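PDB 3P5M: enoyl-CoA hydratase/isomerase, which probably acts on the acyl chain of coenzyme A thioesters, as a hydratase or isomerase of the crotonase superfamily. Local coordinates for residues A142-P145 and L146-R150. Residues are numbered along the deposited sequence; the frame is centred on the assembly and turned at random.
Sequences ALLP and LLIGR
Leu-144 O anchors this single helical turn by accepting two backbone N-H groups, from three and four residues along the chain. Ile-148 N reaches it at 2.9 Å, almost in line with the carbonyl bond (179°), whereas Leu-147 N, 2.8 Å from the same Leu-144 O, comes from above the carbonyl plane. Gly-149 N then bonds to Pro-145 O at 2.9 Å, and the bond from Leu-146 N to Leu-143 O is weak. Pro-145 suits the first turn of a helix, where a missing N-H is readily tolerated. Gly-149 ends the short helix 145-148 with a positive phi of 84°, at angles that would press a beta carbon against the preceding carbonyl, and links it to helix 150-159 as N-cap. Leu-144 and Ile-148 run side by side, CD2 of Leu-144 lying 3.8 Å from CD1 of Ile-148. The chi1 of 65° sets Ile-148 CG1 between its own N and carbonyl carbon, 3.4 Å from Leu-144 O. Leu-147 CG rests against Leu-143 O. Arg-150 NH2 hydrogen-bonds to Leu-112 O of a neighbouring subunit, and Leu-146 packs on Leu-146 of a third. Branched apolar chains suit the buried interior: Leu-112 of helix 106-113 in the same chain receives Leu-144 and Leu-147, while Thr-153 of helix 150-159 meets Leu-144, Pro-145 and Ile-148.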
ATOM      1  N   ALA B 142      -9.059  14.888  21.209  1.00 11.14           N
ATOM      2  CA  ALA B 142      -7.631  14.942  21.564  1.00 10.76           C
ATOM      3  C   ALA B 142      -6.930  13.638  21.266  1.00 10.42           C
ATOM      4  O   ALA B 142      -5.756  13.667  20.896  1.00 11.09           O
ATOM      5  CB  ALA B 142      -7.450  15.287  23.048  1.00 10.99           C
ATOM      6  N   LEU B 143      -7.618  12.501  21.404  1.00  9.51           N
ATOM      7  CA  LEU B 143      -6.976  11.194  21.156  1.00  8.99           C
ATOM      8  C   LEU B 143      -6.667  10.971  19.683  1.00  8.30           C
ATOM      9  O   LEU B 143      -5.536  10.697  19.319  1.00  8.21           O
ATOM     10  CB  LEU B 143      -7.837  10.008  21.643  1.00  9.21           C
ATOM     11  CG  LEU B 143      -8.164   9.892  23.145  1.00  9.38           C
ATOM     12  CD1 LEU B 143      -9.228   8.838  23.383  1.00 12.37           C
ATOM     13  CD2 LEU B 143      -6.893   9.511  23.878  1.00  8.11           C
ATOM     14  N   LEU B 144      -7.676  11.101  18.845  1.00  7.99           N
ATOM     15  CA  LEU B 144      -7.527  10.836  17.411  1.00  8.16           C
ATOM     16  C   LEU B 144      -6.389  11.579  16.646  1.00  8.04           C
ATOM     17  O   LEU B 144      -5.640  10.947  15.882  1.00  8.64           O
ATOM     18  CB  LEU B 144      -8.905  10.942  16.725  1.00  8.09           C
ATOM     19  CG  LEU B 144      -9.841   9.721  16.858  1.00  9.86           C
ATOM     20  CD1 LEU B 144     -11.316  10.039  16.556  1.00 10.67           C
ATOM     21  CD2 LEU B 144      -9.388   8.671  15.862  1.00  8.84           C
ATOM     22  N   PRO B 145      -6.216  12.894  16.846  1.00  8.52           N
ATOM     23  CA  PRO B 145      -5.146  13.524  16.046  1.00  8.07           C
ATOM     24  C   PRO B 145      -3.721  12.985  16.308  1.00  8.71           C
ATOM     25  O   PRO B 145      -2.883  12.984  15.392  1.00  8.65           O
ATOM     26  CB  PRO B 145      -5.227  15.002  16.457  1.00  8.14           C
ATOM     27  CG  PRO B 145      -6.646  15.225  16.863  1.00  9.12           C
ATOM     28  CD  PRO B 145      -7.020  13.907  17.583  1.00  9.57           C
ATOM     29  N   LEU B 146      -3.452  12.531  17.533  1.00  9.11           N
ATOM     30  CA  LEU B 146      -2.139  11.956  17.865  1.00 10.62           C
ATOM     31  C   LEU B 146      -2.068  10.498  17.415  1.00 10.16           C
ATOM     32  O   LEU B 146      -1.092   9.814  17.665  1.00 10.11           O
ATOM     33  CB  LEU B 146      -1.841  12.113  19.387  1.00 11.40           C
ATOM     34  CG  LEU B 146      -1.324  13.497  19.838  1.00 14.65           C
ATOM     35  CD1 LEU B 146       0.042  13.766  19.230  1.00 17.51           C
ATOM     36  CD2 LEU B 146      -2.298  14.646  19.451  1.00 17.90           C
ATOM     37  N   LEU B 147      -3.129  10.008  16.780  1.00  9.91           N
ATOM     38  CA  LEU B 147      -3.123   8.648  16.227  1.00  9.18           C
ATOM     39  C   LEU B 147      -3.026   8.680  14.707  1.00  9.98           C
ATOM     40  O   LEU B 147      -2.170   7.985  14.123  1.00 10.78           O
ATOM     41  CB  LEU B 147      -4.383   7.882  16.680  1.00  9.08           C
ATOM     42  CG  LEU B 147      -4.465   7.616  18.186  1.00  9.59           C
ATOM     43  CD1 LEU B 147      -5.767   6.935  18.573  1.00 10.86           C
ATOM     44  CD2 LEU B 147      -3.285   6.772  18.639  1.00 12.87           C
ATOM     45  N   ILE B 148      -3.879   9.509  14.079  1.00  8.65           N
ATOM     46  CA  ILE B 148      -4.104   9.531  12.624  1.00  8.02           C
ATOM     47  C   ILE B 148      -3.907  10.930  11.988  1.00  8.09           C
ATOM     48  O   ILE B 148      -4.090  11.081  10.788  1.00  8.14           O
ATOM     49  CB  ILE B 148      -5.526   8.996  12.255  1.00  8.31           C
ATOM     50  CG1 ILE B 148      -6.620   9.932  12.815  1.00  8.58           C
ATOM     51  CG2 ILE B 148      -5.769   7.542  12.772  1.00  8.41           C
ATOM     52  CD1 ILE B 148      -8.042   9.516  12.399  1.00  8.52           C
ATOM     53  N   GLY B 149      -3.550  11.944  12.782  1.00  8.10           N
ATOM     54  CA  GLY B 149      -3.400  13.303  12.247  1.00  8.19           C
ATOM     55  C   GLY B 149      -4.740  14.038  12.191  1.00  8.90           C
ATOM     56  O   GLY B 149      -5.842  13.433  12.272  1.00  8.16           O
ATOM     57  N   ARG B 150      -4.658  15.356  12.110  1.00  9.68           N
ATOM     58  CA  ARG B 150      -5.874  16.194  12.162  1.00 10.58           C
ATOM     59  C   ARG B 150      -6.822  16.030  10.958  1.00 10.48           C
ATOM     60  O   ARG B 150      -8.039  16.146  11.116  1.00 10.25           O
ATOM     61  CB  ARG B 150      -5.454  17.663  12.339  1.00 11.87           C
ATOM     62  CG  ARG B 150      -6.552  18.678  12.284  1.00 15.26           C
ATOM     63  CD  ARG B 150      -5.979  20.055  12.670  1.00 19.84           C
ATOM     64  NE  ARG B 150      -6.731  21.087  11.979  1.00 22.59           N
ATOM     65  CZ  ARG B 150      -6.308  21.686  10.870  1.00 24.47           C
ATOM     66  NH1 ARG B 150      -7.084  22.595  10.300  1.00 26.30           N
ATOM     67  NH2 ARG B 150      -5.107  21.398  10.350  1.00 22.49           N
TER